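Local coordinates for uncharacterized protein (Thermus thermophilus HB8, PDB 6SCE) that probably acts as a DNA nuclease in type III CRISPR defence, switched on by cyclic oligoadenylate, at residues A[207-212]-A[226-231]; A[424-429]-A[519-524]; A[563-568]-A[590-595]. All blocks are in the same frame, centred on the assembly; numbering follows the deposited sequence.

Contact 1: residues A[207-212]-A[226-231]; sequences KALSAF and PVVPYH
Phe212 does most of the work here: its CB leaves the helix toward the strand, and with CG anti to the backbone N (chi1 -166°) the ring reaches across to meet Val228 tip to tip. The touching atoms are CD2 and CE2, which Val228 CG2 meets obliquely, and the tightest approach is 3.6 Å, from Phe212 CD2 to Val228 CG2. That methyl lies beside the backbone N of Val228, because CG1 takes the anti position (chi1 174°) and is left for the preceding helical turn. There Leu209, CG beside its own N, swings CD2 obliquely across to Val228 CG1 at 3.9 Å. These are the second and third elements of a beta-alpha-beta crossover, strand 187-192, helix 206-220, strand 225-229, the helix segment running nearly antiparallel to the strand at 150°. Pro226 joins from the strand side, its CB 3.9 Å from Phe212 CD2. Beyond the pair, Trp190 stacks on the Phe212 ring and Trp192 meets it edge-to-face, both from strand 187-192. An alanine in place of Phe212 would remove the ring and would probably leave Val228 CG2, Pro226 CB and the two tryptophans without their shared partner. Leu209 also packs on Trp253 of helix 240-257.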
ATOM      1  N   LYS A 207     -16.515   5.295   9.227  1.00 37.79           N
ATOM      2  CA  LYS A 207     -15.574   5.161  10.341  1.00 38.37           C
ATOM      3  C   LYS A 207     -15.327   3.682  10.687  1.00 35.72           C
ATOM      4  O   LYS A 207     -14.182   3.279  10.843  1.00 36.06           O
ATOM      5  CB  LYS A 207     -16.067   5.883  11.600  1.00 44.31           C
ATOM      6  CG  LYS A 207     -16.174   7.398  11.478  1.00 46.72           C
ATOM      7  N   ALA A 208     -16.389   2.885  10.800  1.00 31.69           N
ATOM      8  CA  ALA A 208     -16.229   1.491  11.212  1.00 32.80           C
ATOM      9  C   ALA A 208     -15.552   0.664  10.106  1.00 29.91           C
ATOM     10  O   ALA A 208     -14.724  -0.199  10.407  1.00 30.76           O
ATOM     11  CB  ALA A 208     -17.561   0.857  11.606  1.00 34.86           C
ATOM     12  N   LEU A 209     -15.901   0.919   8.848  1.00 29.10           N
ATOM     13  CA  LEU A 209     -15.276   0.223   7.725  1.00 31.92           C
ATOM     14  C   LEU A 209     -13.785   0.533   7.613  1.00 32.32           C
ATOM     15  O   LEU A 209     -12.971  -0.380   7.454  1.00 31.56           O
ATOM     16  CB  LEU A 209     -15.968   0.540   6.426  1.00 34.32           C
ATOM     17  CG  LEU A 209     -17.357  -0.069   6.302  1.00 37.39           C
ATOM     18  CD1 LEU A 209     -18.023   0.494   5.061  1.00 39.08           C
ATOM     19  CD2 LEU A 209     -17.335  -1.590   6.273  1.00 36.49           C
ATOM     20  N   SER A 210     -13.405   1.800   7.783  1.00 33.42           N
ATOM     21  CA  SER A 210     -12.003   2.164   7.671  1.00 34.67           C
ATOM     22  C   SER A 210     -11.209   1.596   8.814  1.00 35.45           C
ATOM     23  O   SER A 210     -10.099   1.048   8.618  1.00 36.29           O
ATOM     24  CB  SER A 210     -11.827   3.699   7.571  1.00 38.38           C
ATOM     25  OG  SER A 210     -12.193   4.372   8.742  1.00 43.26           O
ATOM     26  N   ALA A 211     -11.760   1.678  10.021  1.00 33.03           N
ATOM     27  CA  ALA A 211     -11.066   1.149  11.178  1.00 32.30           C
ATOM     28  C   ALA A 211     -10.876  -0.379  11.087  1.00 33.26           C
ATOM     29  O   ALA A 211      -9.870  -0.908  11.555  1.00 32.77           O
ATOM     30  CB  ALA A 211     -11.786   1.533  12.456  1.00 33.19           C
ATOM     31  N   PHE A 212     -11.846  -1.069  10.487  1.00 33.54           N
ATOM     32  CA  PHE A 212     -11.803  -2.519  10.361  1.00 31.27           C
ATOM     33  C   PHE A 212     -10.666  -2.952   9.433  1.00 31.89           C
ATOM     34  O   PHE A 212     -10.010  -3.942   9.678  1.00 30.89           O
ATOM     35  CB  PHE A 212     -13.139  -3.046   9.817  1.00 30.97           C
ATOM     36  CG  PHE A 212     -13.305  -4.514   9.961  1.00 29.48           C
ATOM     37  CD1 PHE A 212     -13.566  -5.067  11.199  1.00 29.90           C
ATOM     38  CD2 PHE A 212     -13.140  -5.353   8.866  1.00 29.52           C
ATOM     39  CE1 PHE A 212     -13.731  -6.424  11.350  1.00 28.56           C
ATOM     40  CE2 PHE A 212     -13.278  -6.718   9.015  1.00 27.44           C
ATOM     41  CZ  PHE A 212     -13.567  -7.257  10.258  1.00 28.56           C
ATOM     42  N   PRO A 226      -9.669  -8.073   5.043  1.00 27.80           N
ATOM     43  CA  PRO A 226     -10.819  -7.690   5.861  1.00 27.83           C
ATOM     44  C   PRO A 226     -12.087  -8.080   5.114  1.00 26.99           C
ATOM     45  O   PRO A 226     -12.408  -7.491   4.065  1.00 32.10           O
ATOM     46  CB  PRO A 226     -10.695  -6.164   5.964  1.00 28.41           C
ATOM     47  CG  PRO A 226      -9.420  -5.792   5.238  1.00 30.08           C
ATOM     48  CD  PRO A 226      -9.158  -6.927   4.296  1.00 29.14           C
ATOM     49  N   VAL A 227     -12.785  -9.061   5.639  1.00 27.26           N
ATOM     50  CA  VAL A 227     -13.964  -9.603   4.967  1.00 27.81           C
ATOM     51  C   VAL A 227     -15.179  -9.064   5.699  1.00 30.18           C
ATOM     52  O   VAL A 227     -15.282  -9.256   6.907  1.00 28.56           O
ATOM     53  CB  VAL A 227     -13.982 -11.125   5.000  1.00 28.43           C
ATOM     54  CG1 VAL A 227     -15.231 -11.646   4.278  1.00 30.38           C
ATOM     55  CG2 VAL A 227     -12.725 -11.712   4.370  1.00 29.36           C
ATOM     56  N   VAL A 228     -16.042  -8.327   4.989  1.00 29.33           N
ATOM     57  CA  VAL A 228     -17.155  -7.651   5.625  1.00 30.07           C
ATOM     58  C   VAL A 228     -18.472  -8.018   4.945  1.00 30.55           C
ATOM     59  O   VAL A 228     -18.721  -7.571   3.812  1.00 31.70           O
ATOM     60  CB  VAL A 228     -16.966  -6.138   5.627  1.00 30.12           C
ATOM     61  CG1 VAL A 228     -18.225  -5.436   6.172  1.00 31.12           C
ATOM     62  CG2 VAL A 228     -15.783  -5.771   6.506  1.00 31.41           C
ATOM     63  N   PRO A 229     -19.266  -8.891   5.583  1.00 30.87           N
ATOM     64  CA  PRO A 229     -20.588  -9.220   5.008  1.00 30.91           C
ATOM     65  C   PRO A 229     -21.505  -8.052   5.264  1.00 30.58           C
ATOM     66  O   PRO A 229     -21.648  -7.608   6.412  1.00 31.90           O
ATOM     67  CB  PRO A 229     -21.018 -10.472   5.770  1.00 32.40           C
ATOM     68  CG  PRO A 229     -19.757 -11.004   6.384  1.00 34.26           C
ATOM     69  CD  PRO A 229     -18.960  -9.777   6.711  1.00 31.70           C
ATOM     70  N   TYR A 230     -22.052  -7.490   4.193  1.00 30.85           N
ATOM     71  CA  TYR A 230     -22.817  -6.277   4.321  1.00 31.11           C
ATOM     72  C   TYR A 230     -24.152  -6.540   5.034  1.00 30.72           C
ATOM     73  O   TYR A 230     -24.651  -7.670   5.063  1.00 32.14           O
ATOM     74  CB  TYR A 230     -22.969  -5.552   2.982  1.00 31.52           C
ATOM     75  CG  TYR A 230     -23.699  -6.282   1.881  1.00 33.41           C
ATOM     76  CD1 TYR A 230     -25.082  -6.377   1.884  1.00 34.74           C
ATOM     77  CD2 TYR A 230     -23.007  -6.836   0.799  1.00 32.46           C
ATOM     78  CE1 TYR A 230     -25.750  -7.024   0.856  1.00 34.21           C
ATOM     79  CE2 TYR A 230     -23.672  -7.472  -0.236  1.00 34.55           C
ATOM     80  CZ  TYR A 230     -25.047  -7.565  -0.205  1.00 36.13           C
ATOM     81  OH  TYR A 230     -25.717  -8.209  -1.226  1.00 37.70           O
ATOM     82  N   HIS A 231     -24.679  -5.486   5.622  1.00 31.06           N
ATOM     83  CA  HIS A 231     -25.865  -5.548   6.493  1.00 32.33           C
ATOM     84  C   HIS A 231     -27.158  -5.522   5.657  1.00 33.31           C
ATOM     85  O   HIS A 231     -27.844  -4.503   5.578  1.00 33.24           O
ATOM     86  CB  HIS A 231     -25.842  -4.366   7.441  1.00 32.22           C
ATOM     87  CG  HIS A 231     -24.827  -4.495   8.542  1.00 36.40           C
ATOM     88  ND1 HIS A 231     -24.728  -3.582   9.568  1.00 34.59           N
ATOM     89  CD2 HIS A 231     -23.865  -5.430   8.776  1.00 36.95           C
ATOM     90  CE1 HIS A 231     -23.762  -3.951  10.395  1.00 37.76           C
ATOM     91  NE2 HIS A 231     -23.222  -5.068   9.939  1.00 35.31           N
TER

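Contact 2: residues A[424-429]-A[519-524]; sequences RPEDLL and QARMGG
Every nitrogen of the Arg521 guanidinium has an acceptor. On one side the group grips Glu426 side-on: NH2 of Arg521 gives a nearly straight bond (170°) to Glu426 OE2 at 3.0 Å, OE2 receiving it on its syn lone pair and lying in the guanidinium plane. Arg521 NE reaches Glu426 OE1, also at 3.0 Å, but meets it from above the carboxylate plane. A weak second bond from NH2 to OE1 means that this oxygen accepts twice. The skew follows from the two planes standing 53° apart, so one arm of the salt bridge is straight and the other bent. Glu426 gets there with CG in the crowded position between its backbone N and carbonyl carbon, and with a bend at chi2. Arg521 is folded at chi2 as well, and NH1 comes back to its own strand: Gln519 OE1 and Ala520 O both take bonds from NH1, each from above its carbonyl plane. With Glu426 on NE and NH2 and these two oxygens on NH1, the rotation of the guanidinium is probably well fixed. Pro425 adds the apolar part, with CD over one guanidinium face and CG 3.8 Å from Arg521 CG. At the helix start, Arg424 is the N-cap residue: its O accepts from Leu428 N at 3.1 Å, while its N is hydrogen-bonded to Tyr306 OH. Asp427 OD2 makes a salt bridge to Lys339. Segment 425-429 of helix 425-432 crosses segment 519-524 of strand 519-528 almost at right angles (82°), with Pro425 and Leu428 reaching Phe547 of strand 541-548 and Leu552 of strand 551-558, while Met522 packs against helix 499-513.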
ATOM      1  N   ARG A 424       2.808  15.684 -10.407  1.00 38.57           N
ATOM      2  CA  ARG A 424       1.618  16.448 -10.004  1.00 43.00           C
ATOM      3  C   ARG A 424       0.737  15.550  -9.163  1.00 39.25           C
ATOM      4  O   ARG A 424       0.471  14.395  -9.562  1.00 35.96           O
ATOM      5  CB  ARG A 424       0.839  16.931 -11.221  1.00 45.15           C
ATOM      6  CG  ARG A 424       1.661  17.684 -12.247  1.00 51.57           C
ATOM      7  CD  ARG A 424       0.860  17.964 -13.512  1.00 61.37           C
ATOM      8  NE  ARG A 424       1.736  18.090 -14.679  1.00 71.67           N
ATOM      9  CZ  ARG A 424       1.332  18.138 -15.951  1.00 75.06           C
ATOM     10  NH1 ARG A 424       0.040  18.092 -16.264  1.00 79.24           N
ATOM     11  NH2 ARG A 424       2.233  18.244 -16.921  1.00 76.83           N
ATOM     12  N   PRO A 425       0.252  16.063  -8.024  1.00 37.35           N
ATOM     13  CA  PRO A 425      -0.542  15.204  -7.183  1.00 37.41           C
ATOM     14  C   PRO A 425      -1.820  14.697  -7.869  1.00 36.21           C
ATOM     15  O   PRO A 425      -2.247  13.592  -7.592  1.00 35.63           O
ATOM     16  CB  PRO A 425      -0.870  16.073  -5.953  1.00 39.09           C
ATOM     17  CG  PRO A 425      -0.455  17.444  -6.272  1.00 39.95           C
ATOM     18  CD  PRO A 425       0.441  17.410  -7.455  1.00 40.02           C
ATOM     19  N   GLU A 426      -2.403  15.490  -8.756  1.00 37.63           N
ATOM     20  CA  GLU A 426      -3.604  15.076  -9.441  1.00 39.95           C
ATOM     21  C   GLU A 426      -3.326  13.917 -10.429  1.00 39.38           C
ATOM     22  O   GLU A 426      -4.212  13.101 -10.666  1.00 35.90           O
ATOM     23  CB  GLU A 426      -4.313  16.256 -10.126  1.00 41.05           C
ATOM     24  CG  GLU A 426      -3.502  17.016 -11.159  1.00 43.11           C
ATOM     25  CD  GLU A 426      -2.582  18.081 -10.571  1.00 44.84           C
ATOM     26  OE1 GLU A 426      -2.326  18.115  -9.335  1.00 43.38           O
ATOM     27  OE2 GLU A 426      -2.087  18.893 -11.371  1.00 50.01           O
ATOM     28  N   ASP A 427      -2.106  13.844 -10.977  1.00 36.27           N
ATOM     29  CA  ASP A 427      -1.732  12.753 -11.884  1.00 35.96           C
ATOM     30  C   ASP A 427      -1.530  11.477 -11.102  1.00 34.37           C
ATOM     31  O   ASP A 427      -2.046  10.432 -11.480  1.00 35.18           O
ATOM     32  CB  ASP A 427      -0.487  13.092 -12.716  1.00 38.49           C
ATOM     33  CG  ASP A 427      -0.763  14.154 -13.769  1.00 43.47           C
ATOM     34  OD1 ASP A 427      -1.928  14.512 -13.956  1.00 45.62           O
ATOM     35  OD2 ASP A 427       0.177  14.654 -14.404  1.00 46.71           O
ATOM     36  N   LEU A 428      -0.799  11.550  -9.997  1.00 33.65           N
ATOM     37  CA  LEU A 428      -0.668  10.393  -9.148  1.00 35.25           C
ATOM     38  C   LEU A 428      -2.045   9.860  -8.735  1.00 35.18           C
ATOM     39  O   LEU A 428      -2.309   8.641  -8.809  1.00 32.34           O
ATOM     40  CB  LEU A 428       0.169  10.706  -7.917  1.00 34.33           C
ATOM     41  CG  LEU A 428       0.301   9.581  -6.898  1.00 33.72           C
ATOM     42  CD1 LEU A 428       0.937   8.349  -7.534  1.00 31.78           C
ATOM     43  CD2 LEU A 428       1.143  10.101  -5.749  1.00 33.26           C
ATOM     44  N   LEU A 429      -2.925  10.764  -8.303  1.00 33.14           N
ATOM     45  CA  LEU A 429      -4.247  10.360  -7.856  1.00 32.85           C
ATOM     46  C   LEU A 429      -5.088   9.696  -8.971  1.00 30.79           C
ATOM     47  O   LEU A 429      -5.817   8.736  -8.692  1.00 31.22           O
ATOM     48  CB  LEU A 429      -5.001  11.563  -7.252  1.00 34.19           C
ATOM     49  CG  LEU A 429      -4.625  11.945  -5.826  1.00 35.43           C
ATOM     50  CD1 LEU A 429      -5.113  13.359  -5.530  1.00 37.25           C
ATOM     51  CD2 LEU A 429      -5.188  10.977  -4.801  1.00 36.80           C
ATOM     52  N   GLN A 519       4.912  20.065  -5.285  1.00 49.00           N
ATOM     53  CA  GLN A 519       3.688  20.692  -5.776  1.00 52.09           C
ATOM     54  C   GLN A 519       2.622  20.683  -4.670  1.00 53.37           C
ATOM     55  O   GLN A 519       2.341  19.626  -4.096  1.00 55.34           O
ATOM     56  CB  GLN A 519       3.183  19.940  -7.004  1.00 53.50           C
ATOM     57  CG  GLN A 519       3.957  20.246  -8.273  1.00 57.58           C
ATOM     58  CD  GLN A 519       3.315  21.359  -9.093  1.00 66.88           C
ATOM     59  OE1 GLN A 519       2.951  22.417  -8.560  1.00 68.00           O
ATOM     60  NE2 GLN A 519       3.150  21.116 -10.401  1.00 65.76           N
ATOM     61  N   ALA A 520       2.046  21.854  -4.384  1.00 46.10           N
ATOM     62  CA  ALA A 520       0.953  21.991  -3.399  1.00 45.62           C
ATOM     63  C   ALA A 520      -0.341  22.445  -4.059  1.00 44.30           C
ATOM     64  O   ALA A 520      -0.325  23.156  -5.067  1.00 45.27           O
ATOM     65  CB  ALA A 520       1.347  22.949  -2.287  1.00 47.34           C
ATOM     66  N   ARG A 521      -1.457  21.989  -3.498  1.00 42.61           N
ATOM     67  CA  ARG A 521      -2.780  22.300  -3.983  1.00 40.92           C
ATOM     68  C   ARG A 521      -3.697  22.572  -2.807  1.00 40.82           C
ATOM     69  O   ARG A 521      -3.490  22.059  -1.693  1.00 37.97           O
ATOM     70  CB  ARG A 521      -3.388  21.132  -4.762  1.00 42.78           C
ATOM     71  CG  ARG A 521      -2.564  20.620  -5.928  1.00 44.06           C
ATOM     72  CD  ARG A 521      -2.718  21.488  -7.167  1.00 48.14           C
ATOM     73  NE  ARG A 521      -2.012  20.894  -8.292  1.00 48.44           N
ATOM     74  CZ  ARG A 521      -0.740  21.132  -8.605  1.00 49.99           C
ATOM     75  NH1 ARG A 521      -0.001  21.987  -7.900  1.00 52.74           N
ATOM     76  NH2 ARG A 521      -0.203  20.522  -9.654  1.00 49.81           N
HETATM   77  N   MSE A 522      -4.755  23.334  -3.080  1.00 39.73           N
HETATM   78  CA  MSE A 522      -5.794  23.555  -2.078  1.00 41.45           C
HETATM   79  C   MSE A 522      -6.700  22.345  -2.087  1.00 43.92           C
HETATM   80  O   MSE A 522      -6.370  21.318  -2.694  1.00 42.42           O
HETATM   81  CB  MSE A 522      -6.454  24.906  -2.385  1.00 39.62           C
HETATM   82  CG  MSE A 522      -5.475  25.993  -2.003  1.00 42.21           C
HETATM   83 SE   MSE A 522      -6.496  27.699  -1.796  1.00 48.17          SE
HETATM   84  CE  MSE A 522      -7.234  27.209  -0.058  1.00 42.49           C
ATOM     85  N   GLY A 523      -7.830  22.451  -1.394  1.00 39.16           N
ATOM     86  CA  GLY A 523      -8.712  21.345  -1.135  1.00 38.93           C
ATOM     87  C   GLY A 523      -9.681  20.976  -2.226  1.00 38.36           C
ATOM     88  O   GLY A 523      -9.749  21.607  -3.285  1.00 43.57           O
ATOM     89  N   GLY A 524     -10.422  19.918  -1.963  1.00 41.27           N
ATOM     90  CA  GLY A 524     -11.425  19.472  -2.897  1.00 42.26           C
ATOM     91  C   GLY A 524     -11.875  18.056  -2.619  1.00 42.07           C
ATOM     92  O   GLY A 524     -11.788  17.560  -1.495  1.00 46.38           O
TER

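Contact 3: residues A[563-568]-A[590-595]; sequences GLRERA and RRWRGA
Ala595 O is gripped by two donors, Arg565 NH2 at 2.7 Å and Trp592 NE1 at 3.0 Å. Both stand somewhat above its carbonyl plane, and the arginine bond is the straighter at 171°. The contact closes a beta-alpha-beta unit, strand 551-558, helix 561-579, strand 584-592; Glu556 and Lys558 on the first strand are spaced as in the E-x-K signature of PD-(D/E)xK nucleases, consistent with this being the nuclease domain. Arg565 leaves the helix with CG beside its N and an extended chain from CG to NE, so the guanidinium arrives beyond the end of the strand. Trp592 covers part of one guanidinium face, its CZ2 3.3 Å from Arg565 NH2, but the two planes stand 63° apart and this is no flat stack. The group is pinned further by a salt bridge from NH2 to Asp561 and a hydrogen bond from NH1 to Pro596 O; Asp561 also accepts from the backbone N of Arg593. Gly594 passes close by, with its C 3.6 Å from Arg565 NH2. At the other end of the indole, Leu564 comes in at the ring edge, its CD1 3.8 Å from Trp592 CZ3.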
ATOM      1  N   GLY A 563     -10.891  19.313  16.178  1.00 57.95           N
ATOM      2  CA  GLY A 563     -11.309  18.861  14.852  1.00 58.51           C
ATOM      3  C   GLY A 563     -10.338  17.822  14.306  1.00 57.49           C
ATOM      4  O   GLY A 563     -10.748  16.855  13.649  1.00 58.28           O
ATOM      5  N   LEU A 564      -9.057  18.025  14.602  1.00 53.68           N
ATOM      6  CA  LEU A 564      -7.988  17.134  14.162  1.00 52.13           C
ATOM      7  C   LEU A 564      -8.039  15.792  14.890  1.00 54.23           C
ATOM      8  O   LEU A 564      -7.869  14.744  14.262  1.00 53.66           O
ATOM      9  CB  LEU A 564      -6.623  17.790  14.372  1.00 48.66           C
ATOM     10  CG  LEU A 564      -6.414  19.142  13.691  1.00 48.86           C
ATOM     11  CD1 LEU A 564      -5.037  19.690  14.030  1.00 47.98           C
ATOM     12  CD2 LEU A 564      -6.617  19.047  12.187  1.00 47.05           C
ATOM     13  N   ARG A 565      -8.280  15.811  16.204  1.00 55.25           N
ATOM     14  CA  ARG A 565      -8.438  14.557  16.964  1.00 57.13           C
ATOM     15  C   ARG A 565      -9.566  13.695  16.404  1.00 54.64           C
ATOM     16  O   ARG A 565      -9.413  12.481  16.283  1.00 55.40           O
ATOM     17  CB  ARG A 565      -8.692  14.829  18.451  1.00 58.55           C
ATOM     18  CG  ARG A 565      -7.470  15.327  19.207  1.00 62.48           C
ATOM     19  CD  ARG A 565      -7.792  15.639  20.663  1.00 65.26           C
ATOM     20  NE  ARG A 565      -6.939  16.708  21.196  1.00 68.27           N
ATOM     21  CZ  ARG A 565      -5.665  16.566  21.570  1.00 67.90           C
ATOM     22  NH1 ARG A 565      -5.046  15.398  21.471  1.00 68.93           N
ATOM     23  NH2 ARG A 565      -4.997  17.617  22.038  1.00 74.00           N
ATOM     24  N   GLU A 566     -10.692  14.332  16.076  1.00 53.65           N
ATOM     25  CA  GLU A 566     -11.867  13.626  15.563  1.00 56.87           C
ATOM     26  C   GLU A 566     -11.617  13.067  14.161  1.00 58.79           C
ATOM     27  O   GLU A 566     -12.186  12.031  13.778  1.00 55.58           O
ATOM     28  CB  GLU A 566     -13.082  14.563  15.514  1.00 58.35           C
ATOM     29  CG  GLU A 566     -14.400  13.869  15.185  1.00 61.53           C
ATOM     30  N   ARG A 567     -10.784  13.763  13.394  1.00 52.43           N
ATOM     31  CA  ARG A 567     -10.522  13.376  12.019  1.00 52.74           C
ATOM     32  C   ARG A 567      -9.405  12.333  11.875  1.00 49.42           C
ATOM     33  O   ARG A 567      -9.385  11.586  10.896  1.00 48.82           O
ATOM     34  CB  ARG A 567     -10.220  14.622  11.191  1.00 53.44           C
ATOM     35  CG  ARG A 567     -11.472  15.366  10.759  1.00 58.54           C
ATOM     36  CD  ARG A 567     -12.113  14.713   9.542  1.00 64.31           C
ATOM     37  NE  ARG A 567     -11.218  14.775   8.387  1.00 70.06           N
ATOM     38  CZ  ARG A 567     -11.370  14.096   7.254  1.00 71.79           C
ATOM     39  NH1 ARG A 567     -12.390  13.268   7.086  1.00 75.66           N
ATOM     40  NH2 ARG A 567     -10.481  14.247   6.281  1.00 76.59           N
ATOM     41  N   ALA A 568      -8.522  12.253  12.865  1.00 45.56           N
ATOM     42  CA  ALA A 568      -7.294  11.465  12.756  1.00 47.68           C
ATOM     43  C   ALA A 568      -7.491   9.979  12.388  1.00 49.72           C
ATOM     44  O   ALA A 568      -6.766   9.465  11.551  1.00 43.13           O
ATOM     45  CB  ALA A 568      -6.467  11.592  14.027  1.00 47.12           C
ATOM     46  N   ARG A 590      -5.387  26.036  13.759  1.00 58.07           N
ATOM     47  CA  ARG A 590      -5.170  27.451  14.074  1.00 61.78           C
ATOM     48  C   ARG A 590      -4.613  27.566  15.492  1.00 59.59           C
ATOM     49  O   ARG A 590      -3.568  28.190  15.706  1.00 54.81           O
ATOM     50  CB  ARG A 590      -6.476  28.236  13.957  1.00 65.58           C
ATOM     51  CG  ARG A 590      -6.290  29.740  14.025  1.00 69.60           C
ATOM     52  CD  ARG A 590      -7.593  30.458  14.342  1.00 72.32           C
ATOM     53  NE  ARG A 590      -7.322  31.726  15.016  1.00 76.77           N
ATOM     54  CZ  ARG A 590      -7.192  31.890  16.333  1.00 75.07           C
ATOM     55  NH1 ARG A 590      -6.942  33.105  16.810  1.00 79.20           N
ATOM     56  NH2 ARG A 590      -7.314  30.869  17.175  1.00 74.11           N
ATOM     57  N   ARG A 591      -5.301  26.918  16.436  1.00 62.01           N
ATOM     58  CA  ARG A 591      -4.907  26.923  17.848  1.00 68.85           C
ATOM     59  C   ARG A 591      -4.870  25.513  18.453  1.00 62.28           C
ATOM     60  O   ARG A 591      -5.890  24.825  18.515  1.00 57.93           O
ATOM     61  CB  ARG A 591      -5.886  27.797  18.652  1.00 75.65           C
ATOM     62  CG  ARG A 591      -5.404  28.205  20.047  1.00 80.76           C
ATOM     63  CD  ARG A 591      -4.225  29.179  20.053  1.00 84.71           C
ATOM     64  NE  ARG A 591      -4.413  30.338  19.168  1.00 90.40           N
ATOM     65  CZ  ARG A 591      -3.891  31.554  19.359  1.00 90.38           C
ATOM     66  NH1 ARG A 591      -3.126  31.831  20.416  1.00 89.28           N
ATOM     67  NH2 ARG A 591      -4.140  32.511  18.469  1.00 87.31           N
ATOM     68  N   TRP A 592      -3.697  25.094  18.918  1.00 61.55           N
ATOM     69  CA  TRP A 592      -3.585  23.859  19.687  1.00 66.75           C
ATOM     70  C   TRP A 592      -3.708  24.161  21.179  1.00 70.76           C
ATOM     71  O   TRP A 592      -3.050  25.069  21.681  1.00 67.75           O
ATOM     72  CB  TRP A 592      -2.254  23.143  19.423  1.00 67.89           C
ATOM     73  CG  TRP A 592      -2.308  21.714  19.894  1.00 73.00           C
ATOM     74  CD1 TRP A 592      -2.106  21.256  21.169  1.00 72.92           C
ATOM     75  CD2 TRP A 592      -2.632  20.563  19.105  1.00 72.74           C
ATOM     76  NE1 TRP A 592      -2.271  19.893  21.217  1.00 73.15           N
ATOM     77  CE2 TRP A 592      -2.597  19.442  19.964  1.00 73.85           C
ATOM     78  CE3 TRP A 592      -2.945  20.371  17.757  1.00 70.17           C
ATOM     79  CZ2 TRP A 592      -2.865  18.147  19.515  1.00 70.69           C
ATOM     80  CZ3 TRP A 592      -3.207  19.087  17.314  1.00 69.97           C
ATOM     81  CH2 TRP A 592      -3.169  17.993  18.191  1.00 69.65           C
ATOM     82  N   ARG A 593      -4.526  23.372  21.877  1.00 78.51           N
ATOM     83  CA  ARG A 593      -4.733  23.521  23.322  1.00 82.29           C
ATOM     84  C   ARG A 593      -4.343  22.282  24.128  1.00 86.18           C
ATOM     85  O   ARG A 593      -3.354  22.312  24.862  1.00 90.67           O
ATOM     86  CB  ARG A 593      -6.188  23.886  23.605  1.00 81.97           C
ATOM     87  CG  ARG A 593      -6.462  25.343  23.303  1.00 88.93           C
ATOM     88  CD  ARG A 593      -7.915  25.627  22.982  1.00 91.66           C
ATOM     89  NE  ARG A 593      -8.031  26.900  22.273  1.00 94.28           N
ATOM     90  CZ  ARG A 593      -9.178  27.455  21.894  1.00 95.58           C
ATOM     91  NH1 ARG A 593     -10.342  26.864  22.156  1.00 93.74           N
ATOM     92  NH2 ARG A 593      -9.157  28.616  21.248  1.00 96.98           N
ATOM     93  N   GLY A 594      -5.112  21.202  23.976  1.00 85.20           N
ATOM     94  CA  GLY A 594      -5.076  20.067  24.904  1.00 82.73           C
ATOM     95  C   GLY A 594      -3.792  19.252  24.981  1.00 83.23           C
ATOM     96  O   GLY A 594      -2.680  19.775  24.812  1.00 79.59           O
ATOM     97  N   ALA A 595      -3.951  17.955  25.246  1.00 78.86           N
ATOM     98  CA  ALA A 595      -2.814  17.041  25.367  1.00 76.29           C
ATOM     99  C   ALA A 595      -2.009  16.961  24.064  1.00 77.29           C
ATOM    100  O   ALA A 595      -2.445  17.473  23.027  1.00 69.44           O
ATOM    101  CB  ALA A 595      -3.303  15.657  25.767  1.00 77.12           C
TER

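Contacts 1 and 3 join the same pieces of two separate beta-alpha-beta units, each a helix with the strand that follows it; their centres are about 26 Å apart, and their nearest atoms about 7 Å. Contacts 2 and 3 share one sheet: strand 519-528 and strand 584-592 are separated in it by strands 541-548 and 551-558, and the contact centres lie about 24 Å apart. Contact 2 brings in helix 425-432, which precedes the first strand of that sheet, and is the closest to the bound nucleic acid, about 8 Å at the nearest atoms, against about 12 Å for contact 1 and about 17 Å for contact 3. Contacts 1 and 2 are about 28 Å apart between centres.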